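Local coordinates for protein putative ATP binding component of ABC-transporter (Escherichia coli, PDB 2R5O) that forms the C-terminal, immunoglobulin-like domain of the Wzt component of an ABC transporter for O-antigen export and binds the exported polysaccharide, at residues M21-G35 with K49-F62. Sequence-based numbering, arbitrary orientation.
Sequences MSLDEIEDVYHTRPG and KIIDYHIQSAGVDF
Y53 and Y30 make the tightly packed part of this contact: the edge of Y53 is set against the face of Y30, CD2 lying over its centre, with ring planes 59° apart and centroids 4.6 Å apart. A tyrosine suits the Y53 site because its ring packs in the interior while its OH reaches the loop and donates to P34 O at 2.7 Å, from well above the carbonyl plane. I50 CG2 also touches Y30, 3.7 Å from CE1.

Arginine suits position 33 because its aliphatic stem covers Y53, CB 3.5 Å from CZ, while NE and NH2 each bind one oxygen of the buried D52 carboxylate. R33 NE to D52 OD1 is 2.8 Å and practically straight (179°); NH2 donates to OD2. A bend at chi2 (-52°) turns the otherwise extended chain onto D52, whose OD1 also accepts from Y53 N. V29 N donates to I51 O.

Nearer the surface, exposed P34 caps F62, CD 3.6 Å above the ring centre in a CH-pi contact. The solvent side is looser: M21 SD slants across the strand against Y53 C (3.6 Å), and D28 OD2 stays 4.3 Å from K49 NZ, pairing instead with R42.

In this immunoglobulin-type domain, segment 21-35 turns round the I51 end of strand 48-57, from M21 by H54 back past D52 to F62. At a classic beta bulge I51 and D52 both face K77 of strand 71-80, while Y30 reaches strands 137-147 and 153-169, its OH bonded to S163.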
loop_
_atom_site.group_PDB
_atom_site.type_symbol
_atom_site.label_atom_id
_atom_site.label_comp_id
_atom_site.label_asym_id
_atom_site.label_seq_id
_atom_site.Cartn_x
_atom_site.Cartn_y
_atom_site.Cartn_z
ATOM N N MET A 21 8.290 17.445 -21.884
ATOM C CA MET A 21 8.461 18.843 -21.384
ATOM C C MET A 21 9.773 19.440 -21.886
ATOM O O MET A 21 10.841 18.844 -21.720
ATOM C CB MET A 21 8.425 18.867 -19.855
ATOM C CG MET A 21 7.088 18.441 -19.265
ATOM S SD MET A 21 7.067 18.495 -17.470
ATOM C CE MET A 21 8.175 17.157 -17.101
ATOM N N SER A 22 9.683 20.617 -22.501
ATOM C CA SER A 22 10.841 21.274 -23.106
ATOM C C SER A 22 11.806 21.879 -22.080
ATOM O O SER A 22 11.415 22.710 -21.260
ATOM C CB SER A 22 10.375 22.375 -24.057
ATOM O OG SER A 22 11.470 22.923 -24.768
ATOM N N LEU A 23 13.075 21.481 -22.158
ATOM C CA LEU A 23 14.130 22.052 -21.313
ATOM C C LEU A 23 14.484 23.491 -21.696
ATOM O O LEU A 23 15.139 24.199 -20.929
ATOM C CB LEU A 23 15.393 21.189 -21.385
ATOM C CG LEU A 23 15.268 19.731 -20.942
ATOM C CD1 LEU A 23 16.585 19.002 -21.154
ATOM C CD2 LEU A 23 14.831 19.642 -19.487
ATOM N N ASP A 24 14.072 23.918 -22.889
ATOM C CA ASP A 24 14.356 25.271 -23.352
ATOM C C ASP A 24 13.253 26.285 -23.014
ATOM O O ASP A 24 13.291 27.419 -23.506
ATOM C CB ASP A 24 14.591 25.258 -24.866
ATOM C CG ASP A 24 15.773 24.385 -25.280
ATOM O OD1 ASP A 24 15.754 23.899 -26.560
ATOM O OD2 ASP A 24 16.713 24.144 -24.332
ATOM N N GLU A 25 12.284 25.882 -22.197
ATOM C CA GLU A 25 11.198 26.757 -21.760
ATOM C C GLU A 25 11.174 26.833 -20.240
ATOM O O GLU A 25 11.182 25.785 -19.546
ATOM C CB GLU A 25 9.862 26.231 -22.290
ATOM C CG GLU A 25 9.813 26.221 -23.815
ATOM C CD GLU A 25 8.516 25.691 -24.398
ATOM O OE1 GLU A 25 8.355 25.777 -25.636
ATOM O OE2 GLU A 25 7.665 25.185 -23.641
ATOM N N ILE A 26 11.140 28.056 -19.709
ATOM C CA ILE A 26 11.182 28.243 -18.252
ATOM C C ILE A 26 9.929 28.872 -17.647
ATOM O O ILE A 26 9.919 29.160 -16.452
ATOM C CB ILE A 26 12.428 29.054 -17.798
ATOM C CG1 ILE A 26 12.384 30.498 -18.315
ATOM C CG2 ILE A 26 13.708 28.352 -18.250
ATOM C CD1 ILE A 26 13.315 31.426 -17.550
ATOM N N GLU A 27 8.877 29.059 -18.442
ATOM C CA GLU A 27 7.620 29.643 -17.955
ATOM C C GLU A 27 6.977 28.675 -16.966
ATOM O O GLU A 27 7.022 27.469 -17.165
ATOM C CB GLU A 27 6.650 29.880 -19.118
ATOM C CG GLU A 27 5.347 30.579 -18.754
ATOM C CD GLU A 27 4.392 30.698 -19.934
ATOM O OE1 GLU A 27 3.224 31.076 -19.704
ATOM O OE2 GLU A 27 4.796 30.406 -21.090
ATOM N N ASP A 28 6.377 29.211 -15.905
ATOM C CA ASP A 28 5.709 28.388 -14.887
ATOM C C ASP A 28 4.302 28.057 -15.394
ATOM O O ASP A 28 3.358 28.838 -15.200
ATOM C CB ASP A 28 5.721 29.134 -13.539
ATOM C CG ASP A 28 5.216 28.300 -12.398
ATOM O OD1 ASP A 28 4.599 27.241 -12.623
ATOM O OD2 ASP A 28 5.429 28.710 -11.244
ATOM N N VAL A 29 4.186 26.929 -16.100
ATOM C CA VAL A 29 2.928 26.484 -16.694
ATOM C C VAL A 29 2.260 25.334 -15.920
ATOM O O VAL A 29 1.269 24.766 -16.359
ATOM C CB VAL A 29 3.132 26.083 -18.173
ATOM C CG1 VAL A 29 3.652 27.272 -18.967
ATOM C CG2 VAL A 29 4.057 24.917 -18.321
ATOM N N TYR A 30 2.796 25.026 -14.746
ATOM C CA TYR A 30 2.295 23.956 -13.885
ATOM C C TYR A 30 0.782 24.026 -13.703
ATOM O O TYR A 30 0.074 23.017 -13.790
ATOM C CB TYR A 30 3.033 24.077 -12.562
ATOM C CG TYR A 30 2.971 22.950 -11.561
ATOM C CD1 TYR A 30 4.084 22.127 -11.334
ATOM C CD2 TYR A 30 1.845 22.748 -10.770
ATOM C CE1 TYR A 30 4.075 21.159 -10.370
ATOM C CE2 TYR A 30 1.828 21.758 -9.793
ATOM C CZ TYR A 30 2.960 20.971 -9.589
ATOM O OH TYR A 30 2.978 20.022 -8.592
ATOM N N HIS A 31 0.293 25.242 -13.460
ATOM C CA HIS A 31 -1.107 25.476 -13.147
ATOM C C HIS A 31 -2.034 25.189 -14.333
ATOM O O HIS A 31 -3.254 25.119 -14.145
ATOM C CB HIS A 31 -1.307 26.910 -12.665
ATOM C CG HIS A 31 -1.189 27.934 -13.739
ATOM N ND1 HIS A 31 0.001 28.500 -14.146
ATOM C CD2 HIS A 31 -2.148 28.472 -14.520
ATOM C CE1 HIS A 31 -0.242 29.355 -15.130
ATOM N NE2 HIS A 31 -1.534 29.358 -15.371
ATOM N N THR A 32 -1.476 25.016 -15.539
ATOM C CA THR A 32 -2.302 24.773 -16.731
ATOM C C THR A 32 -2.567 23.299 -17.023
ATOM O O THR A 32 -3.295 23.000 -17.966
ATOM C CB THR A 32 -1.655 25.353 -18.006
ATOM O OG1 THR A 32 -0.511 24.569 -18.385
ATOM C CG2 THR A 32 -1.261 26.831 -17.819
ATOM N N ARG A 33 -1.957 22.395 -16.271
ATOM C CA ARG A 33 -1.971 20.976 -16.624
ATOM C C ARG A 33 -3.174 20.217 -16.053
ATOM O O ARG A 33 -3.767 20.629 -15.068
ATOM C CB ARG A 33 -0.683 20.292 -16.146
ATOM C CG ARG A 33 0.589 20.862 -16.747
ATOM C CD ARG A 33 0.527 20.915 -18.272
ATOM N NE ARG A 33 1.800 21.337 -18.805
ATOM C CZ ARG A 33 2.009 21.649 -20.078
ATOM N NH1 ARG A 33 1.016 21.593 -20.959
ATOM N NH2 ARG A 33 3.210 22.020 -20.476
ATOM N N PRO A 34 -3.537 19.100 -16.670
ATOM C CA PRO A 34 -4.630 18.308 -16.158
ATOM C C PRO A 34 -4.363 17.839 -14.729
ATOM O O PRO A 34 -3.268 17.380 -14.412
ATOM C CB PRO A 34 -4.667 17.109 -17.124
ATOM C CG PRO A 34 -4.128 17.640 -18.401
ATOM C CD PRO A 34 -2.997 18.536 -17.920
ATOM N N GLY A 35 -5.383 17.942 -13.886
ATOM C CA GLY A 35 -5.301 17.543 -12.500
ATOM C C GLY A 35 -4.786 18.620 -11.566
ATOM O O GLY A 35 -4.801 18.420 -10.353
ATOM N N LYS A 49 12.384 26.741 -9.035
ATOM C CA LYS A 49 10.934 26.717 -9.252
ATOM C C LYS A 49 10.559 25.452 -9.996
ATOM O O LYS A 49 11.136 25.167 -11.048
ATOM C CB LYS A 49 10.449 27.920 -10.077
ATOM C CG LYS A 49 10.492 29.215 -9.306
ATOM C CD LYS A 49 10.121 30.363 -10.192
ATOM C CE LYS A 49 8.657 30.507 -10.360
ATOM N NZ LYS A 49 8.364 31.885 -10.955
ATOM N N ILE A 50 9.546 24.747 -9.485
ATOM C CA ILE A 50 8.957 23.641 -10.214
ATOM C C ILE A 50 7.971 24.283 -11.189
ATOM O O ILE A 50 6.949 24.830 -10.773
ATOM C CB ILE A 50 8.245 22.644 -9.322
ATOM C CG1 ILE A 50 9.185 22.173 -8.215
ATOM C CG2 ILE A 50 7.741 21.507 -10.157
ATOM C CD1 ILE A 50 8.508 21.305 -7.194
ATOM N N ILE A 51 8.301 24.272 -12.478
ATOM C CA ILE A 51 7.563 25.049 -13.483
ATOM C C ILE A 51 6.610 24.215 -14.352
ATOM O O ILE A 51 5.819 24.779 -15.088
ATOM C CB ILE A 51 8.538 25.858 -14.371
ATOM C CG1 ILE A 51 9.674 24.986 -14.918
ATOM C CG2 ILE A 51 9.097 27.032 -13.571
ATOM C CD1 ILE A 51 10.473 25.701 -16.006
ATOM N N ASP A 52 6.696 22.893 -14.261
ATOM C CA ASP A 52 5.800 22.044 -15.049
ATOM C C ASP A 52 5.811 20.647 -14.458
ATOM O O ASP A 52 6.701 20.298 -13.671
ATOM C CB ASP A 52 6.229 22.021 -16.531
ATOM C CG ASP A 52 5.091 21.709 -17.493
ATOM O OD1 ASP A 52 3.949 21.494 -17.075
ATOM O OD2 ASP A 52 5.378 21.712 -18.714
ATOM N N TYR A 53 4.807 19.856 -14.822
ATOM C CA TYR A 53 4.793 18.429 -14.511
ATOM C C TYR A 53 4.132 17.665 -15.632
ATOM O O TYR A 53 3.447 18.247 -16.492
ATOM C CB TYR A 53 4.086 18.146 -13.181
ATOM C CG TYR A 53 2.582 18.342 -13.166
ATOM C CD1 TYR A 53 1.687 17.289 -13.392
ATOM C CD2 TYR A 53 2.040 19.579 -12.898
ATOM C CE1 TYR A 53 0.329 17.479 -13.355
ATOM C CE2 TYR A 53 0.660 19.775 -12.836
ATOM C CZ TYR A 53 -0.179 18.713 -13.064
ATOM O OH TYR A 53 -1.548 18.944 -13.009
ATOM N N HIS A 54 4.332 16.359 -15.590
ATOM C CA HIS A 54 3.711 15.463 -16.550
ATOM C C HIS A 54 3.409 14.151 -15.854
ATOM O O HIS A 54 4.177 13.706 -15.011
ATOM C CB HIS A 54 4.649 15.213 -17.746
ATOM C CG HIS A 54 3.971 14.601 -18.924
ATOM N ND1 HIS A 54 3.263 15.354 -19.835
ATOM C CD2 HIS A 54 3.897 13.316 -19.342
ATOM C CE1 HIS A 54 2.783 14.549 -20.775
ATOM N NE2 HIS A 54 3.133 13.307 -20.487
ATOM N N ILE A 55 2.285 13.537 -16.177
ATOM C CA ILE A 55 1.924 12.226 -15.682
ATOM C C ILE A 55 1.601 11.344 -16.859
ATOM O O ILE A 55 0.919 11.777 -17.797
ATOM C CB ILE A 55 0.744 12.301 -14.687
ATOM C CG1 ILE A 55 1.176 13.172 -13.486
ATOM C CG2 ILE A 55 0.319 10.901 -14.220
ATOM C CD1 ILE A 55 0.089 13.472 -12.442
ATOM N N GLN A 56 2.116 10.132 -16.852
ATOM C CA GLN A 56 1.887 9.184 -17.943
ATOM C C GLN A 56 1.792 7.787 -17.383
ATOM O O GLN A 56 2.505 7.458 -16.436
ATOM C CB GLN A 56 2.959 9.313 -19.006
ATOM C CG GLN A 56 4.311 9.075 -18.482
ATOM C CD GLN A 56 5.415 9.524 -19.424
ATOM O OE1 GLN A 56 5.201 10.375 -20.301
ATOM N NE2 GLN A 56 6.622 8.981 -19.230
ATOM N N SER A 57 0.931 6.959 -17.963
ATOM C CA SER A 57 0.865 5.572 -17.540
ATOM C C SER A 57 0.482 4.710 -18.734
ATOM O O SER A 57 -0.434 5.046 -19.467
ATOM C CB SER A 57 -0.171 5.417 -16.463
ATOM O OG SER A 57 -0.209 4.084 -15.966
ATOM N N ALA A 58 1.206 3.612 -18.931
ATOM C CA ALA A 58 0.980 2.670 -20.040
ATOM C C ALA A 58 1.079 3.420 -21.364
ATOM O O ALA A 58 0.438 3.069 -22.349
ATOM C CB ALA A 58 -0.366 1.989 -19.905
ATOM N N GLY A 59 1.951 4.421 -21.390
ATOM C CA GLY A 59 2.173 5.214 -22.589
ATOM C C GLY A 59 1.155 6.309 -22.871
ATOM O O GLY A 59 1.285 7.024 -23.859
ATOM N N VAL A 60 0.116 6.393 -22.043
ATOM C CA VAL A 60 -0.927 7.392 -22.193
ATOM C C VAL A 60 -0.535 8.615 -21.389
ATOM O O VAL A 60 -0.272 8.543 -20.190
ATOM C CB VAL A 60 -2.297 6.870 -21.699
ATOM C CG1 VAL A 60 -3.373 7.947 -21.807
ATOM C CG2 VAL A 60 -2.678 5.617 -22.435
ATOM N N ASP A 61 -0.489 9.762 -22.046
ATOM C CA ASP A 61 -0.220 11.035 -21.404
ATOM C C ASP A 61 -1.461 11.589 -20.710
ATOM O O ASP A 61 -2.549 11.605 -21.286
ATOM C CB ASP A 61 0.296 12.018 -22.444
ATOM C CG ASP A 61 1.605 11.585 -23.046
ATOM O OD1 ASP A 61 2.585 11.382 -22.301
ATOM O OD2 ASP A 61 1.649 11.455 -24.280
ATOM N N PHE A 62 -1.321 12.038 -19.470
ATOM C CA PHE A 62 -2.401 12.632 -18.696
ATOM C C PHE A 62 -3.681 11.821 -18.845
ATOM O O PHE A 62 -4.709 12.351 -19.226
ATOM C CB PHE A 62 -2.623 14.102 -19.049
ATOM C CG PHE A 62 -1.509 15.031 -18.609
ATOM C CD1 PHE A 62 -1.199 15.169 -17.253
ATOM C CD2 PHE A 62 -0.802 15.794 -19.533
ATOM C CE1 PHE A 62 -0.207 16.043 -16.854
ATOM C CE2 PHE A 62 0.186 16.681 -19.125
ATOM C CZ PHE A 62 0.479 16.775 -17.776
#